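PDB 6XMB: gSG7 salivary protein from Anopheles stephensi, which acts as an anticoagulant by blocking reciprocal activation of host factor XII and prekallikrein and so bradykinin release, and weakly inhibits the alternative complement pathway. Local coordinates for residues A[76-80]-A[94-99]; A[35-40]-A[102-107]. All blocks are in the same frame, centred on the assembly; numbering follows the deposited sequence.

Contact 1 (A[76-80]-A[94-99]); sequences FYAGF and CLEAAE
F76 reaches across to the helix holding A98 and E99, and its ring packs on A98, E99 and L95. With CG anti to the backbone N (chi1 -174°), the ring extends toward residues 94-99. A98 CB meets the ring edge near its plane, 3.6 Å from F76 CD1. Farther out, F76 CZ lies 3.6 Å from E99 CB; the two side chains run side by side in the same direction, ring and carboxylate planes turned 50° apart. The carboxylate itself is engaged elsewhere, in a salt bridge to R31. L95 CD1 fills the angle between the two phenylalanines, 3.5 Å from F80 CD1 and 3.8 Å from F76 CZ.

Backbone contacts make up the second group. G79 CA comes to 4.0 Å of A98 CB, and the absence of a side chain at G79 allows this approach, because a CB there would run into A98 CB. C94 CB rests 3.6 Å from F80 O. No hydrogen bond crosses between the segments, so packing alone joins them directly.

The third element is covalent: C94 SG forms a disulfide with C84, in the loop that follows F80. With short-segment axes 8.4 Å apart at closest approach and 151° between their directions, this is a close-packed antiparallel helical hairpin with a disulfide tying the connecting loop to the start of the second helix, part of the all-helical Aegyptin C-terminal domain fold.

Contact 2 (A[35-40]-A[102-107]); sequences GVQNQL and YLDGLK
L106 projects into the groove beside G35, and its side chain can be followed outward from the backbone. Its CB sits 3.8 Å from Q39 CB, where the methylene of the glutamine covers the start of the leucine. Because CG lies anti to the carbonyl carbon (chi1 -61°), the branch turns back toward the preceding helical turn. There CD1 comes within 3.4 Å of G35 C and also stands 3.5 Å above one face of the Y102 ring, offset toward the rim; the methyl thus touches both a helix backbone and an aromatic ring. The other methyl, CD2, faces L40 CD2 more loosely at 4.5 Å.

The short-segment axes approach to 8.7 Å and cross at -46°, which places helix 92-116 against helix 6-49 in the helical bundle of the Aegyptin C-terminal domain. G35 makes room at this crossing: a CB on it would point into the space taken by Y102 and L103. L103 CD2 lies 3.6 Å from G35 CA, and the same methyl also touches Q39 CG, the two side chains crossing at about a right angle. Y102 OH comes 3.3 Å from V36 CG2, while its hydrogen bond goes to A32 O, one turn earlier on helix 6-49. Beyond V36 and L40, I18 and F15 of the second subunit pack against the same helix.

From the N terminus, the chain first runs through helix 6-49, which supplies residues 35-40, and then helix 59-80, which ends with residues 76-80. A connection of 11 residues leads into helix 92-116, where residues 94-99 close the short loop of contact 1. Residues 102-107, farther along that helix, close the much longer loop of contact 2, with 61 residues between its segments, so the shorter closure falls wholly within the longer one. Helix 92-116 is therefore tied to both earlier helices. The contact centres lie 14 Å apart, yet they meet through the stacked rings of F76 and Y102, whose CD2 atoms are 3.4 Å apart.

Contact 1 (A[76-80]-A[94-99])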
ATOM      1  N   PHE A  76       6.400  -3.812  -8.201  1.00 45.12           N
ATOM      2  CA  PHE A  76       6.546  -4.620  -6.993  1.00 45.69           C
ATOM      3  C   PHE A  76       5.176  -4.851  -6.354  1.00 48.40           C
ATOM      4  O   PHE A  76       4.780  -5.996  -6.117  1.00 51.84           O
ATOM      5  CB  PHE A  76       7.560  -3.943  -6.044  1.00 41.59           C
ATOM      6  CG  PHE A  76       7.921  -4.755  -4.784  1.00 38.73           C
ATOM      7  CD1 PHE A  76       7.658  -6.106  -4.680  1.00 42.41           C
ATOM      8  CD2 PHE A  76       8.526  -4.127  -3.711  1.00 34.10           C
ATOM      9  CE1 PHE A  76       7.986  -6.812  -3.517  1.00 44.12           C
ATOM     10  CE2 PHE A  76       8.858  -4.813  -2.556  1.00 34.92           C
ATOM     11  CZ  PHE A  76       8.584  -6.164  -2.453  1.00 37.56           C
ATOM     12  N   TYR A  77       4.373  -3.788  -6.206  1.00 42.49           N
ATOM     13  CA  TYR A  77       3.027  -3.949  -5.639  1.00 46.47           C
ATOM     14  C   TYR A  77       2.125  -4.838  -6.486  1.00 53.85           C
ATOM     15  O   TYR A  77       1.251  -5.530  -5.940  1.00 58.65           O
ATOM     16  CB  TYR A  77       2.326  -2.604  -5.448  1.00 45.57           C
ATOM     17  CG  TYR A  77       1.137  -2.758  -4.514  1.00 53.19           C
ATOM     18  CD1 TYR A  77       1.337  -3.094  -3.171  1.00 50.11           C
ATOM     19  CD2 TYR A  77      -0.168  -2.626  -4.967  1.00 58.25           C
ATOM     20  CE1 TYR A  77       0.274  -3.261  -2.311  1.00 55.87           C
ATOM     21  CE2 TYR A  77      -1.242  -2.789  -4.115  1.00 61.58           C
ATOM     22  CZ  TYR A  77      -1.013  -3.110  -2.782  1.00 62.08           C
ATOM     23  OH  TYR A  77      -2.050  -3.283  -1.900  1.00 67.13           O
ATOM     24  N   ALA A  78       2.276  -4.798  -7.815  1.00 48.83           N
ATOM     25  CA  ALA A  78       1.504  -5.702  -8.657  1.00 54.70           C
ATOM     26  C   ALA A  78       1.909  -7.150  -8.414  1.00 54.86           C
ATOM     27  O   ALA A  78       1.053  -8.032  -8.318  1.00 59.27           O
ATOM     28  CB  ALA A  78       1.672  -5.327 -10.132  1.00 58.24           C
ATOM     29  N   GLY A  79       3.208  -7.415  -8.286  1.00 52.67           N
ATOM     30  CA  GLY A  79       3.639  -8.770  -7.988  1.00 56.26           C
ATOM     31  C   GLY A  79       3.174  -9.241  -6.625  1.00 58.27           C
ATOM     32  O   GLY A  79       2.816 -10.408  -6.446  1.00 64.99           O
ATOM     33  N   PHE A  80       3.171  -8.337  -5.643  1.00 55.03           N
ATOM     34  CA  PHE A  80       2.733  -8.692  -4.297  1.00 58.98           C
ATOM     35  C   PHE A  80       1.237  -8.969  -4.255  1.00 66.68           C
ATOM     36  O   PHE A  80       0.778  -9.779  -3.442  1.00 72.38           O
ATOM     37  CB  PHE A  80       3.115  -7.566  -3.329  1.00 50.66           C
ATOM     38  CG  PHE A  80       2.630  -7.760  -1.919  1.00 52.22           C
ATOM     39  CD1 PHE A  80       3.079  -8.825  -1.150  1.00 56.45           C
ATOM     40  CD2 PHE A  80       1.753  -6.844  -1.344  1.00 54.28           C
ATOM     41  CE1 PHE A  80       2.647  -8.995   0.167  1.00 57.34           C
ATOM     42  CE2 PHE A  80       1.308  -7.008  -0.025  1.00 53.57           C
ATOM     43  CZ  PHE A  80       1.759  -8.083   0.727  1.00 55.39           C
ATOM     44  N   CYS A  94       4.239 -14.436  -2.183  1.00 72.23           N
ATOM     45  CA  CYS A  94       4.230 -13.447  -3.257  1.00 70.30           C
ATOM     46  C   CYS A  94       5.413 -12.492  -3.126  1.00 64.48           C
ATOM     47  O   CYS A  94       6.084 -12.181  -4.122  1.00 60.87           O
ATOM     48  CB  CYS A  94       2.909 -12.676  -3.265  1.00 72.37           C
ATOM     49  SG  CYS A  94       1.455 -13.667  -3.701  1.00 84.42           S
ATOM     50  N   LEU A  95       5.691 -12.042  -1.899  1.00 68.79           N
ATOM     51  CA  LEU A  95       6.851 -11.197  -1.646  1.00 62.01           C
ATOM     52  C   LEU A  95       8.138 -11.889  -2.066  1.00 59.45           C
ATOM     53  O   LEU A  95       9.005 -11.268  -2.688  1.00 56.89           O
ATOM     54  CB  LEU A  95       6.898 -10.823  -0.166  1.00 59.77           C
ATOM     55  CG  LEU A  95       7.423  -9.449   0.217  1.00 52.46           C
ATOM     56  CD1 LEU A  95       6.480  -8.380  -0.270  1.00 51.62           C
ATOM     57  CD2 LEU A  95       7.575  -9.366   1.713  1.00 49.75           C
ATOM     58  N   GLU A  96       8.279 -13.181  -1.745  1.00 60.46           N
ATOM     59  CA  GLU A  96       9.485 -13.917  -2.107  1.00 60.82           C
ATOM     60  C   GLU A  96       9.751 -13.895  -3.608  1.00 61.04           C
ATOM     61  O   GLU A  96      10.907 -14.023  -4.026  1.00 59.43           O
ATOM     62  CB  GLU A  96       9.390 -15.365  -1.623  1.00 62.62           C
ATOM     63  N   ALA A  97       8.718 -13.732  -4.430  1.00 60.86           N
ATOM     64  CA  ALA A  97       8.919 -13.762  -5.873  1.00 59.98           C
ATOM     65  C   ALA A  97       9.159 -12.377  -6.462  1.00 57.02           C
ATOM     66  O   ALA A  97       9.962 -12.230  -7.398  1.00 56.77           O
ATOM     67  CB  ALA A  97       7.713 -14.412  -6.546  1.00 65.03           C
ATOM     68  N   ALA A  98       8.493 -11.356  -5.916  1.00 56.64           N
ATOM     69  CA  ALA A  98       8.518 -10.011  -6.478  1.00 51.60           C
ATOM     70  C   ALA A  98       9.599  -9.127  -5.891  1.00 47.27           C
ATOM     71  O   ALA A  98      10.067  -8.206  -6.567  1.00 46.21           O
ATOM     72  CB  ALA A  98       7.164  -9.325  -6.271  1.00 51.64           C
ATOM     73  N   GLU A  99       9.991  -9.353  -4.646  1.00 52.68           N
ATOM     74  CA  GLU A  99      10.982  -8.465  -4.039  1.00 48.49           C
ATOM     75  C   GLU A  99      12.333  -8.547  -4.725  1.00 46.36           C
ATOM     76  O   GLU A  99      12.921  -7.482  -4.995  1.00 42.57           O
ATOM     77  CB  GLU A  99      11.110  -8.747  -2.539  1.00 46.78           C
ATOM     78  CG  GLU A  99      12.089  -7.777  -1.925  1.00 43.02           C
ATOM     79  CD  GLU A  99      12.200  -7.872  -0.431  1.00 42.37           C
ATOM     80  OE1 GLU A  99      12.872  -8.804   0.080  1.00 43.83           O
ATOM     81  OE2 GLU A  99      11.645  -6.987   0.245  1.00 40.59           O
TER

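Contact 2 (A[35-40]-A[102-107])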
ATOM      1  N   GLY A  35      14.108  -0.952   0.557  1.00 39.11           N
ATOM      2  CA  GLY A  35      14.738  -1.232  -0.725  1.00 38.92           C
ATOM      3  C   GLY A  35      15.349   0.014  -1.356  1.00 38.46           C
ATOM      4  O   GLY A  35      16.505   0.019  -1.763  1.00 40.83           O
ATOM      5  N   VAL A  36      14.572   1.091  -1.413  1.00 35.48           N
ATOM      6  CA  VAL A  36      15.087   2.324  -2.010  1.00 38.46           C
ATOM      7  C   VAL A  36      16.298   2.819  -1.237  1.00 40.88           C
ATOM      8  O   VAL A  36      17.335   3.144  -1.823  1.00 39.19           O
ATOM      9  CB  VAL A  36      13.959   3.371  -2.093  1.00 36.83           C
ATOM     10  CG1 VAL A  36      14.498   4.766  -2.373  1.00 39.62           C
ATOM     11  CG2 VAL A  36      13.000   2.965  -3.183  1.00 34.50           C
ATOM     12  N   GLN A  37      16.228   2.816   0.098  1.00 41.54           N
ATOM     13  CA  GLN A  37      17.359   3.289   0.900  1.00 42.25           C
ATOM     14  C   GLN A  37      18.626   2.468   0.656  1.00 43.02           C
ATOM     15  O   GLN A  37      19.729   3.023   0.534  1.00 44.24           O
ATOM     16  CB  GLN A  37      16.990   3.266   2.385  1.00 44.91           C
ATOM     17  CG  GLN A  37      15.859   4.225   2.743  1.00 49.59           C
ATOM     18  CD  GLN A  37      15.472   4.194   4.228  1.00 52.03           C
ATOM     19  OE1 GLN A  37      16.071   3.481   5.029  1.00 55.51           O
ATOM     20  NE2 GLN A  37      14.470   4.986   4.588  1.00 51.41           N
ATOM     21  N   ASN A  38      18.491   1.143   0.592  1.00 40.96           N
ATOM     22  CA  ASN A  38      19.669   0.286   0.600  1.00 41.01           C
ATOM     23  C   ASN A  38      20.295   0.147  -0.781  1.00 40.69           C
ATOM     24  O   ASN A  38      21.519   0.238  -0.912  1.00 44.26           O
ATOM     25  CB  ASN A  38      19.306  -1.088   1.154  1.00 42.16           C
ATOM     26  CG  ASN A  38      18.970  -1.042   2.640  1.00 44.97           C
ATOM     27  OD1 ASN A  38      19.422  -0.157   3.359  1.00 46.98           O
ATOM     28  ND2 ASN A  38      18.166  -1.985   3.093  1.00 43.17           N
ATOM     29  N   GLN A  39      19.487  -0.112  -1.813  1.00 44.97           N
ATOM     30  CA  GLN A  39      20.009  -0.348  -3.159  1.00 44.14           C
ATOM     31  C   GLN A  39      20.220   0.924  -3.959  1.00 44.81           C
ATOM     32  O   GLN A  39      20.889   0.881  -4.993  1.00 46.39           O
ATOM     33  CB  GLN A  39      19.072  -1.250  -3.954  1.00 41.99           C
ATOM     34  CG  GLN A  39      18.548  -2.422  -3.185  1.00 41.80           C
ATOM     35  CD  GLN A  39      19.616  -3.438  -2.913  1.00 47.30           C
ATOM     36  OE1 GLN A  39      20.400  -3.781  -3.799  1.00 51.66           O
ATOM     37  NE2 GLN A  39      19.678  -3.913  -1.675  1.00 52.79           N
ATOM     38  N   LEU A  40      19.664   2.051  -3.532  1.00 40.35           N
ATOM     39  CA  LEU A  40      19.658   3.203  -4.417  1.00 42.19           C
ATOM     40  C   LEU A  40      20.193   4.441  -3.723  1.00 44.55           C
ATOM     41  O   LEU A  40      21.179   5.026  -4.176  1.00 47.25           O
ATOM     42  CB  LEU A  40      18.243   3.453  -4.944  1.00 38.42           C
ATOM     43  CG  LEU A  40      18.099   4.591  -5.950  1.00 42.01           C
ATOM     44  CD1 LEU A  40      18.893   4.277  -7.191  1.00 40.74           C
ATOM     45  CD2 LEU A  40      16.640   4.819  -6.320  1.00 40.57           C
ATOM     46  N   TYR A 102      12.454  -6.508  -7.765  1.00 45.38           N
ATOM     47  CA  TYR A 102      12.428  -5.082  -7.434  1.00 41.82           C
ATOM     48  C   TYR A 102      13.779  -4.590  -6.931  1.00 42.93           C
ATOM     49  O   TYR A 102      14.237  -3.514  -7.327  1.00 43.05           O
ATOM     50  CB  TYR A 102      11.335  -4.830  -6.397  1.00 41.57           C
ATOM     51  CG  TYR A 102      11.324  -3.470  -5.698  1.00 40.59           C
ATOM     52  CD1 TYR A 102      10.846  -2.318  -6.355  1.00 36.87           C
ATOM     53  CD2 TYR A 102      11.730  -3.349  -4.357  1.00 35.44           C
ATOM     54  CE1 TYR A 102      10.798  -1.087  -5.710  1.00 33.45           C
ATOM     55  CE2 TYR A 102      11.688  -2.133  -3.700  1.00 31.81           C
ATOM     56  CZ  TYR A 102      11.209  -1.001  -4.366  1.00 34.20           C
ATOM     57  OH  TYR A 102      11.170   0.223  -3.703  1.00 30.77           O
ATOM     58  N   LEU A 103      14.420  -5.347  -6.039  1.00 42.47           N
ATOM     59  CA  LEU A 103      15.723  -4.937  -5.533  1.00 40.82           C
ATOM     60  C   LEU A 103      16.767  -4.983  -6.634  1.00 42.16           C
ATOM     61  O   LEU A 103      17.600  -4.082  -6.742  1.00 41.10           O
ATOM     62  CB  LEU A 103      16.129  -5.830  -4.353  1.00 40.20           C
ATOM     63  CG  LEU A 103      15.290  -5.647  -3.089  1.00 39.43           C
ATOM     64  CD1 LEU A 103      15.745  -6.579  -1.965  1.00 36.69           C
ATOM     65  CD2 LEU A 103      15.318  -4.202  -2.638  1.00 35.94           C
ATOM     66  N   ASP A 104      16.750  -6.023  -7.464  1.00 44.07           N
ATOM     67  CA  ASP A 104      17.642  -6.036  -8.622  1.00 47.66           C
ATOM     68  C   ASP A 104      17.331  -4.887  -9.583  1.00 47.37           C
ATOM     69  O   ASP A 104      18.235  -4.376 -10.247  1.00 49.32           O
ATOM     70  CB  ASP A 104      17.555  -7.382  -9.347  1.00 51.56           C
ATOM     71  CG  ASP A 104      18.586  -7.516 -10.459  1.00 60.81           C
ATOM     72  OD1 ASP A 104      19.795  -7.651 -10.156  1.00 62.36           O
ATOM     73  OD2 ASP A 104      18.194  -7.496 -11.656  1.00 63.85           O
ATOM     74  N   GLY A 105      16.074  -4.441  -9.642  1.00 47.15           N
ATOM     75  CA  GLY A 105      15.762  -3.277 -10.460  1.00 44.43           C
ATOM     76  C   GLY A 105      16.384  -2.003  -9.922  1.00 44.49           C
ATOM     77  O   GLY A 105      16.978  -1.219 -10.670  1.00 48.71           O
ATOM     78  N   LEU A 106      16.270  -1.782  -8.613  1.00 44.77           N
ATOM     79  CA  LEU A 106      16.862  -0.592  -8.015  1.00 43.90           C
ATOM     80  C   LEU A 106      18.374  -0.628  -8.130  1.00 46.29           C
ATOM     81  O   LEU A 106      19.013   0.417  -8.290  1.00 48.19           O
ATOM     82  CB  LEU A 106      16.459  -0.486  -6.545  1.00 39.91           C
ATOM     83  CG  LEU A 106      14.973  -0.357  -6.201  1.00 38.94           C
ATOM     84  CD1 LEU A 106      14.792  -0.474  -4.692  1.00 34.71           C
ATOM     85  CD2 LEU A 106      14.427   0.965  -6.695  1.00 36.17           C
ATOM     86  N   LYS A 107      18.959  -1.822  -8.008  1.00 45.30           N
ATOM     87  CA  LYS A 107      20.402  -1.982  -8.131  1.00 47.68           C
ATOM     88  C   LYS A 107      20.880  -1.549  -9.509  1.00 49.88           C
ATOM     89  O   LYS A 107      21.784  -0.716  -9.633  1.00 50.63           O
ATOM     90  CB  LYS A 107      20.785  -3.437  -7.876  1.00 48.32           C
ATOM     91  CG  LYS A 107      22.281  -3.670  -7.753  1.00 50.34           C
ATOM     92  CD  LYS A 107      22.598  -5.138  -7.891  1.00 53.57           C
ATOM     93  CE  LYS A 107      24.077  -5.399  -7.702  1.00 59.71           C
ATOM     94  NZ  LYS A 107      24.432  -6.758  -8.199  1.00 65.62           N
TER